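Local coordinates for separin (Saccharomyces cerevisiae, PDB 5U1T), which cleaves the cohesin subunit MCD1/SCC1 at the onset of anaphase as a caspase-like cysteine protease, allowing chromosomes to segregate, at residues Lys588-Ser593 and Ser628-Ser633; Phe607-Leu612 and Val642-Asn647. All coordinates share one frame; numbering follows the deposited sequence.

Contact 1: residues Lys588-Ser593 and Ser628-Ser633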
ATOM      1  N   LYS A 588       7.561  -8.120  28.384  1.00 63.23           N
ATOM      2  CA  LYS A 588       8.886  -8.246  28.978  1.00 58.93           C
ATOM      3  C   LYS A 588       9.814  -7.102  28.590  1.00 63.30           C
ATOM      4  O   LYS A 588      10.925  -7.015  29.085  1.00 70.99           O
ATOM      5  CB  LYS A 588       9.528  -9.576  28.587  1.00 58.27           C
ATOM      6  CG  LYS A 588       8.698 -10.782  28.935  1.00 51.15           C
ATOM      7  CD  LYS A 588       8.188 -10.693  30.346  1.00 58.15           C
ATOM      8  CE  LYS A 588       9.015 -11.553  31.292  1.00 67.51           C
ATOM      9  NZ  LYS A 588       9.112 -12.936  30.727  1.00 72.77           N
ATOM     10  N   TRP A 589       9.378  -6.223  27.696  1.00 64.36           N
ATOM     11  CA  TRP A 589      10.150  -5.016  27.441  1.00 60.36           C
ATOM     12  C   TRP A 589       9.344  -3.772  27.755  1.00 64.02           C
ATOM     13  O   TRP A 589       9.603  -3.079  28.734  1.00 66.70           O
ATOM     14  CB  TRP A 589      10.648  -4.947  25.993  1.00 57.86           C
ATOM     15  CG  TRP A 589      11.803  -4.006  25.895  1.00 61.90           C
ATOM     16  CD1 TRP A 589      11.779  -2.714  25.465  1.00 63.45           C
ATOM     17  CD2 TRP A 589      13.143  -4.265  26.314  1.00 60.66           C
ATOM     18  NE1 TRP A 589      13.030  -2.161  25.559  1.00 57.38           N
ATOM     19  CE2 TRP A 589      13.885  -3.093  26.083  1.00 65.46           C
ATOM     20  CE3 TRP A 589      13.791  -5.383  26.853  1.00 65.13           C
ATOM     21  CZ2 TRP A 589      15.256  -3.004  26.373  1.00 63.76           C
ATOM     22  CZ3 TRP A 589      15.152  -5.294  27.135  1.00 62.92           C
ATOM     23  CH2 TRP A 589      15.866  -4.112  26.897  1.00 60.78           C
ATOM     24  N   LEU A 590       8.343  -3.517  26.918  1.00 70.61           N
ATOM     25  CA  LEU A 590       7.529  -2.318  27.019  1.00 65.50           C
ATOM     26  C   LEU A 590       6.933  -2.142  28.399  1.00 71.32           C
ATOM     27  O   LEU A 590       6.799  -1.018  28.873  1.00 74.10           O
ATOM     28  CB  LEU A 590       6.429  -2.369  25.984  1.00 67.48           C
ATOM     29  CG  LEU A 590       5.981  -1.053  25.361  1.00 73.94           C
ATOM     30  CD1 LEU A 590       7.168  -0.355  24.746  1.00 64.76           C
ATOM     31  CD2 LEU A 590       4.907  -1.350  24.304  1.00 70.02           C
ATOM     32  N   GLN A 591       6.594  -3.252  29.051  1.00 71.60           N
ATOM     33  CA  GLN A 591       5.958  -3.209  30.369  1.00 74.51           C
ATOM     34  C   GLN A 591       6.915  -2.799  31.479  1.00 82.91           C
ATOM     35  O   GLN A 591       6.494  -2.195  32.474  1.00 82.53           O
ATOM     36  CB  GLN A 591       5.356  -4.566  30.716  1.00 81.11           C
ATOM     37  CG  GLN A 591       4.044  -4.447  31.465  1.00 85.12           C
ATOM     38  CD  GLN A 591       3.055  -3.530  30.749  1.00 83.99           C
ATOM     39  OE1 GLN A 591       2.752  -3.718  29.567  1.00 81.30           O
ATOM     40  NE2 GLN A 591       2.560  -2.523  31.466  1.00 86.53           N
ATOM     41  N   LYS A 592       8.191  -3.153  31.304  1.00 82.54           N
ATOM     42  CA  LYS A 592       9.265  -2.802  32.226  1.00 78.16           C
ATOM     43  C   LYS A 592       9.897  -1.478  31.815  1.00 79.12           C
ATOM     44  O   LYS A 592      11.088  -1.244  32.026  1.00 83.05           O
ATOM     45  CB  LYS A 592      10.325  -3.910  32.265  1.00 75.17           C
ATOM     46  CG  LYS A 592       9.735  -5.315  32.221  1.00 79.78           C
ATOM     47  CD  LYS A 592      10.338  -6.235  33.284  1.00 88.23           C
ATOM     48  CE  LYS A 592       9.386  -7.405  33.572  1.00 89.96           C
ATOM     49  NZ  LYS A 592       7.988  -6.933  33.826  1.00 89.73           N
ATOM     50  N   SER A 593       9.082  -0.624  31.214  1.00 75.64           N
ATOM     51  CA  SER A 593       9.488   0.712  30.819  1.00 77.76           C
ATOM     52  C   SER A 593      10.096   1.517  31.972  1.00 83.13           C
ATOM     53  O   SER A 593      11.151   2.139  31.812  1.00 83.62           O
ATOM     54  CB  SER A 593       8.280   1.466  30.253  1.00 79.80           C
ATOM     55  OG  SER A 593       8.669   2.685  29.646  1.00 80.80           O
ATOM     56  N   SER A 628      -0.489  -0.741  20.535  1.00 59.19           N
ATOM     57  CA  SER A 628      -0.691   0.708  20.429  1.00 61.46           C
ATOM     58  C   SER A 628      -1.137   1.334  21.738  1.00 63.94           C
ATOM     59  O   SER A 628      -0.635   2.389  22.133  1.00 60.31           O
ATOM     60  CB  SER A 628      -1.724   1.036  19.352  1.00 58.59           C
ATOM     61  OG  SER A 628      -1.103   1.130  18.086  1.00 61.81           O
ATOM     62  N   LEU A 629      -2.093   0.689  22.398  1.00 63.74           N
ATOM     63  CA  LEU A 629      -2.597   1.204  23.660  1.00 66.24           C
ATOM     64  C   LEU A 629      -1.461   1.214  24.668  1.00 66.49           C
ATOM     65  O   LEU A 629      -1.257   2.193  25.383  1.00 67.54           O
ATOM     66  CB  LEU A 629      -3.775   0.374  24.180  1.00 63.56           C
ATOM     67  CG  LEU A 629      -5.124   0.422  23.443  1.00 62.97           C
ATOM     68  CD1 LEU A 629      -6.151  -0.364  24.223  1.00 52.65           C
ATOM     69  CD2 LEU A 629      -5.595   1.850  23.194  1.00 58.74           C
ATOM     70  N   CYS A 630      -0.705   0.128  24.699  1.00 64.75           N
ATOM     71  CA  CYS A 630       0.379   0.014  25.650  1.00 67.94           C
ATOM     72  C   CYS A 630       1.452   1.108  25.442  1.00 67.06           C
ATOM     73  O   CYS A 630       1.923   1.709  26.403  1.00 60.75           O
ATOM     74  CB  CYS A 630       0.992  -1.375  25.560  1.00 67.02           C
ATOM     75  SG  CYS A 630       2.303  -1.588  26.743  1.00 82.11           S
ATOM     76  N   ILE A 631       1.815   1.364  24.186  1.00 62.05           N
ATOM     77  CA  ILE A 631       2.706   2.470  23.831  1.00 61.24           C
ATOM     78  C   ILE A 631       2.183   3.805  24.341  1.00 67.66           C
ATOM     79  O   ILE A 631       2.885   4.540  25.043  1.00 72.28           O
ATOM     80  CB  ILE A 631       2.896   2.575  22.308  1.00 59.67           C
ATOM     81  CG1 ILE A 631       3.676   1.367  21.781  1.00 62.35           C
ATOM     82  CG2 ILE A 631       3.560   3.894  21.932  1.00 62.43           C
ATOM     83  CD1 ILE A 631       3.628   1.231  20.297  1.00 57.31           C
ATOM     84  N   LYS A 632       0.937   4.113  23.996  1.00 72.10           N
ATOM     85  CA  LYS A 632       0.311   5.370  24.393  1.00 69.72           C
ATOM     86  C   LYS A 632       0.155   5.420  25.889  1.00 68.86           C
ATOM     87  O   LYS A 632      -0.192   6.455  26.446  1.00 74.51           O
ATOM     88  CB  LYS A 632      -1.050   5.541  23.728  1.00 70.51           C
ATOM     89  CG  LYS A 632      -1.031   5.495  22.204  1.00 67.31           C
ATOM     90  CD  LYS A 632      -2.434   5.173  21.664  1.00 66.35           C
ATOM     91  CE  LYS A 632      -3.490   6.011  22.374  1.00 65.38           C
ATOM     92  NZ  LYS A 632      -3.285   7.484  22.190  1.00 70.63           N
ATOM     93  N   SER A 633       0.394   4.287  26.534  1.00 64.13           N
ATOM     94  CA  SER A 633       0.393   4.222  27.980  1.00 64.90           C
ATOM     95  C   SER A 633       1.772   4.628  28.533  1.00 76.27           C
ATOM     96  O   SER A 633       1.877   5.529  29.365  1.00 76.87           O
ATOM     97  CB  SER A 633      -0.004   2.821  28.435  1.00 61.66           C
ATOM     98  OG  SER A 633       0.274   2.625  29.801  1.00 73.58           O
TER

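Contact 2: residues Phe607-Leu612 and Val642-Asn647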
ATOM      1  N   PHE A 607      12.190   0.070  15.466  1.00 58.28           N
ATOM      2  CA  PHE A 607      11.684  -1.292  15.576  1.00 56.61           C
ATOM      3  C   PHE A 607      10.161  -1.299  15.720  1.00 59.27           C
ATOM      4  O   PHE A 607       9.454  -2.017  15.001  1.00 56.21           O
ATOM      5  CB  PHE A 607      12.319  -2.014  16.761  1.00 50.01           C
ATOM      6  CG  PHE A 607      11.567  -3.234  17.190  1.00 53.87           C
ATOM      7  CD1 PHE A 607      11.516  -4.356  16.376  1.00 55.23           C
ATOM      8  CD2 PHE A 607      10.897  -3.261  18.408  1.00 56.08           C
ATOM      9  CE1 PHE A 607      10.807  -5.482  16.765  1.00 54.07           C
ATOM     10  CE2 PHE A 607      10.192  -4.386  18.804  1.00 56.44           C
ATOM     11  CZ  PHE A 607      10.150  -5.499  17.976  1.00 53.50           C
ATOM     12  N   VAL A 608       9.687  -0.487  16.661  1.00 56.00           N
ATOM     13  CA  VAL A 608       8.281  -0.366  16.975  1.00 51.10           C
ATOM     14  C   VAL A 608       7.491   0.085  15.759  1.00 58.68           C
ATOM     15  O   VAL A 608       6.432  -0.480  15.467  1.00 58.58           O
ATOM     16  CB  VAL A 608       8.059   0.616  18.108  1.00 50.89           C
ATOM     17  CG1 VAL A 608       6.597   0.751  18.413  1.00 57.10           C
ATOM     18  CG2 VAL A 608       8.793   0.166  19.317  1.00 58.18           C
ATOM     19  N   LYS A 609       7.997   1.092  15.054  1.00 50.16           N
ATOM     20  CA  LYS A 609       7.359   1.537  13.828  1.00 53.05           C
ATOM     21  C   LYS A 609       7.269   0.396  12.814  1.00 57.93           C
ATOM     22  O   LYS A 609       6.210   0.175  12.212  1.00 59.94           O
ATOM     23  CB  LYS A 609       8.099   2.732  13.232  1.00 57.40           C
ATOM     24  CG  LYS A 609       7.805   4.032  13.967  1.00 61.14           C
ATOM     25  CD  LYS A 609       9.039   4.915  14.146  1.00 66.88           C
ATOM     26  CE  LYS A 609       9.779   5.178  12.839  1.00 57.18           C
ATOM     27  NZ  LYS A 609      10.611   6.404  12.966  1.00 63.71           N
ATOM     28  N   MET A 610       8.353  -0.357  12.657  1.00 55.35           N
ATOM     29  CA  MET A 610       8.370  -1.479  11.727  1.00 55.61           C
ATOM     30  C   MET A 610       7.432  -2.630  12.168  1.00 58.76           C
ATOM     31  O   MET A 610       6.995  -3.445  11.350  1.00 54.93           O
ATOM     32  CB  MET A 610       9.804  -1.976  11.556  1.00 45.89           C
ATOM     33  CG  MET A 610      10.085  -2.787  10.316  1.00 47.45           C
ATOM     34  SD  MET A 610       9.112  -2.395   8.822  1.00 64.95           S
ATOM     35  CE  MET A 610       9.323  -0.606   8.551  1.00 55.83           C
ATOM     36  N   LEU A 611       7.120  -2.676  13.464  1.00 56.79           N
ATOM     37  CA  LEU A 611       6.358  -3.776  14.057  1.00 54.32           C
ATOM     38  C   LEU A 611       4.871  -3.522  13.901  1.00 59.56           C
ATOM     39  O   LEU A 611       4.112  -4.427  13.542  1.00 59.71           O
ATOM     40  CB  LEU A 611       6.715  -3.945  15.544  1.00 48.89           C
ATOM     41  CG  LEU A 611       5.991  -5.029  16.353  1.00 51.17           C
ATOM     42  CD1 LEU A 611       6.310  -6.410  15.815  1.00 48.88           C
ATOM     43  CD2 LEU A 611       6.352  -4.937  17.817  1.00 47.66           C
ATOM     44  N   LEU A 612       4.476  -2.288  14.220  1.00 56.79           N
ATOM     45  CA  LEU A 612       3.134  -1.791  13.991  1.00 51.15           C
ATOM     46  C   LEU A 612       2.771  -1.966  12.521  1.00 53.57           C
ATOM     47  O   LEU A 612       1.705  -2.494  12.194  1.00 53.01           O
ATOM     48  CB  LEU A 612       3.025  -0.321  14.384  1.00 48.01           C
ATOM     49  CG  LEU A 612       3.067   0.053  15.859  1.00 49.68           C
ATOM     50  CD1 LEU A 612       2.950   1.540  16.006  1.00 50.81           C
ATOM     51  CD2 LEU A 612       1.956  -0.624  16.618  1.00 50.03           C
ATOM     52  N   VAL A 642       4.330   7.953  19.708  1.00 73.93           N
ATOM     53  CA  VAL A 642       2.881   7.917  19.911  1.00 69.95           C
ATOM     54  C   VAL A 642       2.036   8.390  18.703  1.00 71.42           C
ATOM     55  O   VAL A 642       0.926   7.894  18.503  1.00 73.70           O
ATOM     56  CB  VAL A 642       2.494   8.744  21.169  1.00 70.75           C
ATOM     57  CG1 VAL A 642       0.987   8.930  21.274  1.00 71.25           C
ATOM     58  CG2 VAL A 642       3.017   8.066  22.417  1.00 68.04           C
ATOM     59  N   PRO A 643       2.542   9.342  17.895  1.00 71.08           N
ATOM     60  CA  PRO A 643       1.857   9.562  16.611  1.00 70.77           C
ATOM     61  C   PRO A 643       1.659   8.283  15.787  1.00 73.29           C
ATOM     62  O   PRO A 643       0.673   8.163  15.046  1.00 76.19           O
ATOM     63  CB  PRO A 643       2.799  10.524  15.873  1.00 76.46           C
ATOM     64  CG  PRO A 643       3.416  11.327  16.973  1.00 81.04           C
ATOM     65  CD  PRO A 643       3.534  10.402  18.173  1.00 73.64           C
ATOM     66  N   TYR A 644       2.586   7.340  15.902  1.00 71.24           N
ATOM     67  CA  TYR A 644       2.457   6.098  15.160  1.00 66.53           C
ATOM     68  C   TYR A 644       1.467   5.179  15.838  1.00 69.13           C
ATOM     69  O   TYR A 644       0.715   4.469  15.167  1.00 70.96           O
ATOM     70  CB  TYR A 644       3.794   5.388  15.014  1.00 63.62           C
ATOM     71  CG  TYR A 644       4.724   6.047  14.036  1.00 65.20           C
ATOM     72  CD1 TYR A 644       5.518   7.120  14.426  1.00 63.47           C
ATOM     73  CD2 TYR A 644       4.827   5.590  12.736  1.00 55.15           C
ATOM     74  CE1 TYR A 644       6.373   7.724  13.548  1.00 59.17           C
ATOM     75  CE2 TYR A 644       5.680   6.183  11.851  1.00 61.96           C
ATOM     76  CZ  TYR A 644       6.456   7.251  12.263  1.00 66.99           C
ATOM     77  OH  TYR A 644       7.328   7.856  11.386  1.00 77.47           O
ATOM     78  N   ALA A 645       1.471   5.177  17.164  1.00 60.77           N
ATOM     79  CA  ALA A 645       0.526   4.343  17.868  1.00 62.62           C
ATOM     80  C   ALA A 645      -0.881   4.844  17.546  1.00 66.79           C
ATOM     81  O   ALA A 645      -1.772   4.046  17.314  1.00 68.48           O
ATOM     82  CB  ALA A 645       0.796   4.350  19.349  1.00 56.65           C
ATOM     83  N   ASP A 646      -1.067   6.161  17.486  1.00 68.03           N
ATOM     84  CA  ASP A 646      -2.388   6.737  17.248  1.00 67.08           C
ATOM     85  C   ASP A 646      -2.908   6.408  15.846  1.00 69.23           C
ATOM     86  O   ASP A 646      -4.026   5.919  15.711  1.00 71.35           O
ATOM     87  CB  ASP A 646      -2.375   8.256  17.475  1.00 66.28           C
ATOM     88  CG  ASP A 646      -2.591   8.628  18.946  1.00 71.72           C
ATOM     89  OD1 ASP A 646      -3.000   7.734  19.716  1.00 71.57           O
ATOM     90  OD2 ASP A 646      -2.361   9.798  19.347  1.00 75.30           O
ATOM     91  N   ASN A 647      -2.101   6.653  14.814  1.00 68.75           N
ATOM     92  CA  ASN A 647      -2.456   6.271  13.450  1.00 63.48           C
ATOM     93  C   ASN A 647      -2.765   4.782  13.322  1.00 69.67           C
ATOM     94  O   ASN A 647      -3.727   4.396  12.648  1.00 74.62           O
ATOM     95  CB  ASN A 647      -1.332   6.645  12.470  1.00 68.65           C
ATOM     96  CG  ASN A 647      -1.471   5.951  11.077  1.00 72.52           C
ATOM     97  OD1 ASN A 647      -1.315   4.727  10.951  1.00 72.65           O
ATOM     98  ND2 ASN A 647      -1.711   6.748  10.034  1.00 63.49           N
TER

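Contact 1: residues Lys588-Ser593 and Ser628-Ser633
In the helical region of separase, L590, on the last, weakly bonded part of helix 578-590, reaches across to C630 and I631 on helix 621-633. A type I turn from L590 to S593 redirects the chain. The two backbones stay well apart, with the L590 and I631 CA atoms 7.5 Å from each other, so side chains do all the touching. One methyl branch of L590 carries most of it. Its CD2 sits 3.6 Å from C630 SG and, on the next residue of the helix, 3.9 Å from I631 CG1. The sulfur is brought forward by a first torsion that sets SG anti to the backbone N (chi1 -178°), which turns it toward the leucine. I631 takes part differently: its CB points away from the leucine's segment, and L590 meets it at the inner CG1 rather than at a methyl tip. No hydrogen bond links the two segments; the 162 Å² they bury is mainly apolar contact between L590, C630 and I631, with the end of the Q591 side chain coming up beside C630 at the margin. Around it, Y638 of the short helix 635-638 packs on both L590 and W589, while W589 NE1 is hydrogen-bonded to E604 of helix 602-617. Helix 621-633 in turn packs on helix 642-655, where S628 and L629 touch L649.

Contact 2: residues Phe607-Leu612 and Val642-Asn647
The Y644 ring has K609 lying over one of its faces: CG sits 3.5 Å from the ring centroid and only 9° off the ring normal, a CH-pi contact almost directly above the centre. From there the lysine chain works its way toward the phenol end. Its CD passes 3.9 Å from Y644 CE1, and CE comes 3.9 Å from the tyrosine OH. Bends at chi2 and chi3 (53° at the latter) keep the methylenes lying obliquely across the ring instead of running straight past it. One turn further along the helix, L612 approaches the backbone of the partner helix. Its CD1 is 3.8 Å from Y644 O and 4.1 Å from Y644 CB, and it also brushes the A645 end of that peptide. K609 and L612, three residues apart on one helix, thus meet different parts of the same tyrosine, K609 the ring and L612 its root. The segments of helices 602-617 and 642-655 run nearly parallel, 8° apart, with axes 10.3 Å from each other at closest approach, a spacing bridged by these side chains. E681 and L685 of helix 680-689 also pack on Y644, while F607 and M610 turn elsewhere and touch the other protein chain of the assembly. With a serine in place of Y644, the K609 methylenes would probably lose the surface they lie on and be freer to swing, and a gap would open toward L685. No hydrogen bond crosses between the segments, so what holds them is carbon packing plus the CH-pi contact. The lysine contributes its aliphatic length here, while its ammonium makes a long, weak ion pair with D606.

How the contacts relate
Contacts 1 and 2 lie side by side, their centres 12 Å apart, and their segments alternate along the chain, so the two contacts interlock in sequence. Residues 628-633 and 642-647 meet directly: K632 NZ forms a salt bridge with D646 OD1 at 2.5 Å, and S628 OG probably hydrogen-bonds to A645 O. K632 CG also packs on A645 CB. I631 completes the connection by placing CD1 3.5 Å from V608 CG1, which ties contact 1 to helix 602-617 as well. Both contacts belong to the helical framework and lie away from C1497, the probable catalytic cysteine.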